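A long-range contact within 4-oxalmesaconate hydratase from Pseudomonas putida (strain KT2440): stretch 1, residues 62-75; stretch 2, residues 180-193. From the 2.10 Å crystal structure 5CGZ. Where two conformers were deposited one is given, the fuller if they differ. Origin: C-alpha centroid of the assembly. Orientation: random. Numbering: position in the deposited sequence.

Stretch 1 62-75: ARREEAMAAAEILG
Stretch 2 (180-193) DKKYAAIQCMAGQE

Residues 62–74 form a helix that Gly75 leaves with positive phi (92/35). A second helix runs through residues 180–186 almost antiparallel: the N-to-C directions differ by 169° and the axes approach to 8.6 Å. The register pairs Leu74 with Lys181, Ala70 with Ala185 and Glu66 with Cys188, with CA–CA distances of 6.0, 4.4 and 5.6 Å. Small residues permit the tight middle crossing, where Ala70 CB lies 4.0 Å from Ala185 CB.

Ile73 (m, t) covers the most surface. Its CA–CB bond points toward the second stretch, and its branched apolar side chain suits this place: CG2 lies 3.5 Å from Lys181 O and 4.0 Å from Ala184 CB, while CD1 lies 3.7 Å from Ala184 O and 3.6 Å from Cys188 SG. Beside it, Leu74 (m, t) starts sideways, but its CD2 comes within 3.6 Å of Ala185 CB.

Cys188 (m) suits its place because its short, apolar side chain also packs against Ala69, SG to CB 3.9 Å. It belongs to a type I turn, Ile186 to Met189, followed by a type II turn to Gln192.

Glu66 (m, t, chi3 −14°) combines apolar and polar contacts. Its CB packs 3.9 Å from Met189 CE, its CG lies 3.3 Å from Cys188 O, and its OE2 accepts a weak hydrogen bond from Ala190 N (3.3 Å). Arg63 (m, m, chi3 91°) curls back to brace the carboxylate through a salt bridge, NE to Glu66 OE1 3.0 Å. Water 1 links Arg63 NH2 (3.2 Å) to Ala190 O (2.8 Å). At the other end, extended Lys181 (m, t, t, t) uses NZ to donate to water 2 (3.1 Å) and water 3 (2.9 Å), which donate to Ile73 O and Leu74 O, both at 3.0 Å. The contact buries 553 Å², both sides summed; Ala70, Leu74 and Ala185 are buried.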

# COMPACT_ATOMS: atom_id res chain seq x y z
N ALA A 62 41.93 1.56 3.82
CA ALA A 62 41.64 0.13 3.96
C ALA A 62 40.42 -0.26 3.11
O ALA A 62 40.45 -1.25 2.37
CB ALA A 62 41.43 -0.22 5.43
N ARG A 63 39.36 0.54 3.19
CA ARG A 63 38.15 0.27 2.41
C ARG A 63 38.41 0.32 0.90
O ARG A 63 37.91 -0.52 0.15
CB ARG A 63 37.04 1.26 2.78
CG ARG A 63 36.53 1.16 4.20
CD ARG A 63 35.57 -0.01 4.37
NE ARG A 63 36.24 -1.25 4.76
CZ ARG A 63 36.39 -1.66 6.02
NH1 ARG A 63 35.95 -0.92 7.03
NH2 ARG A 63 37.00 -2.81 6.26
N ARG A 64 39.19 1.32 0.47
CA ARG A 64 39.52 1.48 -0.95
C ARG A 64 40.25 0.24 -1.48
O ARG A 64 39.94 -0.26 -2.57
CB ARG A 64 40.38 2.73 -1.17
CG ARG A 64 40.64 3.10 -2.65
CD ARG A 64 41.64 4.28 -2.80
NE ARG A 64 41.16 5.55 -2.23
CZ ARG A 64 41.61 6.11 -1.10
NH1 ARG A 64 42.57 5.52 -0.39
NH2 ARG A 64 41.11 7.27 -0.67
N GLU A 65 41.20 -0.26 -0.72
CA GLU A 65 41.99 -1.40 -1.17
C GLU A 65 41.13 -2.66 -1.27
O GLU A 65 41.27 -3.45 -2.20
CB GLU A 65 43.19 -1.64 -0.24
CG GLU A 65 44.43 -2.16 -0.96
CD GLU A 65 44.98 -1.17 -1.98
OE1 GLU A 65 45.64 -1.62 -2.94
OE2 GLU A 65 44.77 0.05 -1.82
N GLU A 66 40.23 -2.83 -0.30
CA GLU A 66 39.31 -3.96 -0.34
C GLU A 66 38.41 -3.91 -1.57
O GLU A 66 38.24 -4.92 -2.26
CB GLU A 66 38.45 -3.98 0.92
CG GLU A 66 39.22 -4.34 2.18
CD GLU A 66 38.34 -4.31 3.41
OE1 GLU A 66 37.22 -3.75 3.34
OE2 GLU A 66 38.78 -4.84 4.46
N ALA A 67 37.86 -2.74 -1.85
CA ALA A 67 36.94 -2.57 -2.97
C ALA A 67 37.65 -2.84 -4.30
O ALA A 67 37.11 -3.51 -5.18
CB ALA A 67 36.33 -1.18 -2.97
N MET A 68 38.87 -2.32 -4.43
CA MET A 68 39.64 -2.54 -5.65
C MET A 68 39.97 -4.02 -5.83
O MET A 68 39.92 -4.52 -6.95
CB MET A 68 40.92 -1.71 -5.63
CG MET A 68 40.68 -0.26 -5.98
SD MET A 68 42.15 0.73 -5.66
CE MET A 68 41.70 2.26 -6.50
N ALA A 69 40.29 -4.70 -4.73
CA ALA A 69 40.56 -6.14 -4.81
C ALA A 69 39.31 -6.91 -5.22
O ALA A 69 39.37 -7.79 -6.08
CB ALA A 69 41.09 -6.65 -3.47
N ALA A 70 38.17 -6.56 -4.62
CA ALA A 70 36.91 -7.23 -4.95
C ALA A 70 36.52 -6.98 -6.41
O ALA A 70 36.11 -7.90 -7.12
CB ALA A 70 35.79 -6.76 -4.02
N ALA A 71 36.64 -5.73 -6.84
CA ALA A 71 36.30 -5.37 -8.21
C ALA A 71 37.11 -6.17 -9.22
O ALA A 71 36.58 -6.60 -10.25
CB ALA A 71 36.50 -3.87 -8.44
N GLU A 72 38.39 -6.36 -8.92
CA GLU A 72 39.30 -7.11 -9.79
C GLU A 72 38.82 -8.55 -9.94
O GLU A 72 38.74 -9.08 -11.04
CB GLU A 72 40.74 -7.07 -9.23
CG GLU A 72 41.84 -7.45 -10.23
CD GLU A 72 42.26 -8.92 -10.14
OE1 GLU A 72 41.90 -9.59 -9.15
OE2 GLU A 72 42.95 -9.39 -11.07
N ILE A 73 38.50 -9.16 -8.81
CA ILE A 73 37.98 -10.53 -8.79
C ILE A 73 36.66 -10.67 -9.57
O ILE A 73 36.47 -11.63 -10.31
CB ILE A 73 37.74 -11.01 -7.34
CG1 ILE A 73 39.08 -11.19 -6.61
CG2 ILE A 73 36.90 -12.28 -7.32
CD1 ILE A 73 38.95 -11.44 -5.13
N LEU A 74 35.77 -9.69 -9.41
CA LEU A 74 34.46 -9.76 -10.04
C LEU A 74 34.53 -9.42 -11.54
O LEU A 74 33.68 -9.85 -12.31
CB LEU A 74 33.48 -8.81 -9.33
CG LEU A 74 33.20 -9.15 -7.86
CD1 LEU A 74 32.42 -8.01 -7.20
CD2 LEU A 74 32.46 -10.49 -7.71
N GLY A 75 35.54 -8.66 -11.93
CA GLY A 75 35.68 -8.24 -13.32
C GLY A 75 35.03 -6.89 -13.61
O GLY A 75 34.48 -6.68 -14.69
N ASP A 180 31.55 -18.72 -6.98
CA ASP A 180 32.92 -18.75 -6.47
C ASP A 180 33.57 -17.37 -6.53
O ASP A 180 34.29 -16.97 -5.61
CB ASP A 180 33.78 -19.76 -7.23
CG ASP A 180 33.40 -21.21 -6.92
OD1 ASP A 180 32.66 -21.44 -5.94
OD2 ASP A 180 33.84 -22.11 -7.67
N LYS A 181 33.30 -16.64 -7.61
CA LYS A 181 33.81 -15.28 -7.74
C LYS A 181 33.17 -14.36 -6.70
O LYS A 181 33.87 -13.60 -6.04
CB LYS A 181 33.57 -14.74 -9.15
CG LYS A 181 34.54 -15.29 -10.19
CD LYS A 181 34.22 -14.77 -11.58
CE LYS A 181 35.30 -15.18 -12.58
NZ LYS A 181 34.97 -14.68 -13.95
N LYS A 182 31.84 -14.44 -6.54
CA LYS A 182 31.21 -13.56 -5.56
C LYS A 182 31.77 -13.83 -4.17
O LYS A 182 32.05 -12.91 -3.41
CB LYS A 182 29.68 -13.70 -5.54
CG LYS A 182 29.06 -12.85 -4.41
CD LYS A 182 27.54 -12.76 -4.47
CE LYS A 182 27.05 -11.68 -3.48
NZ LYS A 182 25.58 -11.42 -3.57
N TYR A 183 31.94 -15.11 -3.85
CA TYR A 183 32.41 -15.46 -2.51
C TYR A 183 33.88 -15.05 -2.30
O TYR A 183 34.26 -14.63 -1.20
CB TYR A 183 32.24 -16.95 -2.25
CG TYR A 183 32.57 -17.30 -0.81
CD1 TYR A 183 31.77 -16.83 0.23
CD2 TYR A 183 33.70 -18.04 -0.49
CE1 TYR A 183 32.07 -17.13 1.55
CE2 TYR A 183 34.01 -18.34 0.83
CZ TYR A 183 33.19 -17.87 1.84
OH TYR A 183 33.49 -18.16 3.14
N ALA A 184 34.69 -15.18 -3.34
CA ALA A 184 36.08 -14.71 -3.25
C ALA A 184 36.12 -13.20 -3.05
O ALA A 184 36.92 -12.69 -2.28
CB ALA A 184 36.87 -15.11 -4.49
N ALA A 185 35.23 -12.48 -3.73
CA ALA A 185 35.14 -11.03 -3.52
C ALA A 185 34.69 -10.74 -2.09
O ALA A 185 35.20 -9.83 -1.43
CB ALA A 185 34.19 -10.40 -4.52
N ILE A 186 33.72 -11.51 -1.61
CA ILE A 186 33.22 -11.37 -0.25
C ILE A 186 34.36 -11.51 0.77
O ILE A 186 34.42 -10.78 1.76
CB ILE A 186 32.10 -12.40 0.03
CG1 ILE A 186 30.75 -11.83 -0.42
CG2 ILE A 186 32.04 -12.79 1.50
CD1 ILE A 186 29.60 -12.79 -0.22
N GLN A 187 35.27 -12.44 0.51
CA GLN A 187 36.39 -12.68 1.42
C GLN A 187 37.39 -11.53 1.46
O GLN A 187 38.22 -11.46 2.36
CB GLN A 187 37.09 -13.99 1.05
CG GLN A 187 36.28 -15.21 1.45
CD GLN A 187 36.99 -16.51 1.18
OE1 GLN A 187 37.18 -17.32 2.08
NE2 GLN A 187 37.38 -16.73 -0.07
N CYS A 188 37.32 -10.61 0.50
CA CYS A 188 38.11 -9.39 0.57
C CYS A 188 37.61 -8.45 1.67
O CYS A 188 38.32 -7.54 2.08
CB CYS A 188 38.11 -8.65 -0.76
SG CYS A 188 38.88 -9.53 -2.10
N MET A 189 36.38 -8.65 2.12
CA MET A 189 35.82 -7.82 3.19
C MET A 189 36.38 -8.31 4.52
O MET A 189 35.70 -9.01 5.29
CB MET A 189 34.28 -7.87 3.19
CG MET A 189 33.63 -7.58 1.83
SD MET A 189 33.91 -5.90 1.22
CE MET A 189 35.30 -6.15 0.13
N ALA A 190 37.63 -7.93 4.77
CA ALA A 190 38.40 -8.38 5.92
C ALA A 190 37.68 -8.21 7.25
O ALA A 190 37.13 -7.14 7.55
CB ALA A 190 39.74 -7.65 5.95
N GLY A 191 37.70 -9.27 8.05
CA GLY A 191 37.17 -9.24 9.40
C GLY A 191 35.65 -9.30 9.51
O GLY A 191 35.10 -9.13 10.60
N GLN A 192 34.96 -9.55 8.40
CA GLN A 192 33.50 -9.50 8.41
C GLN A 192 32.87 -10.86 8.11
O GLN A 192 31.83 -10.95 7.44
CB GLN A 192 33.03 -8.42 7.44
CG GLN A 192 33.66 -7.07 7.76
CD GLN A 192 33.18 -5.93 6.86
OE1 GLN A 192 31.99 -5.59 6.84
NE2 GLN A 192 34.12 -5.33 6.13
N GLU A 193 33.49 -11.91 8.65
CA GLU A 193 33.05 -13.29 8.46
C GLU A 193 31.56 -13.55 8.73
O GLU A 193 30.95 -14.38 8.07
CB GLU A 193 33.89 -14.22 9.35
CG GLU A 193 35.34 -14.43 8.89
CD GLU A 193 36.28 -13.28 9.25
OE1 GLU A 193 35.82 -12.23 9.76
OE2 GLU A 193 37.50 -13.42 9.01
O HOH W 1 37.52 -4.66 8.87
O HOH W 2 36.33 -12.01 -13.30
O HOH W 3 33.48 -12.16 -14.24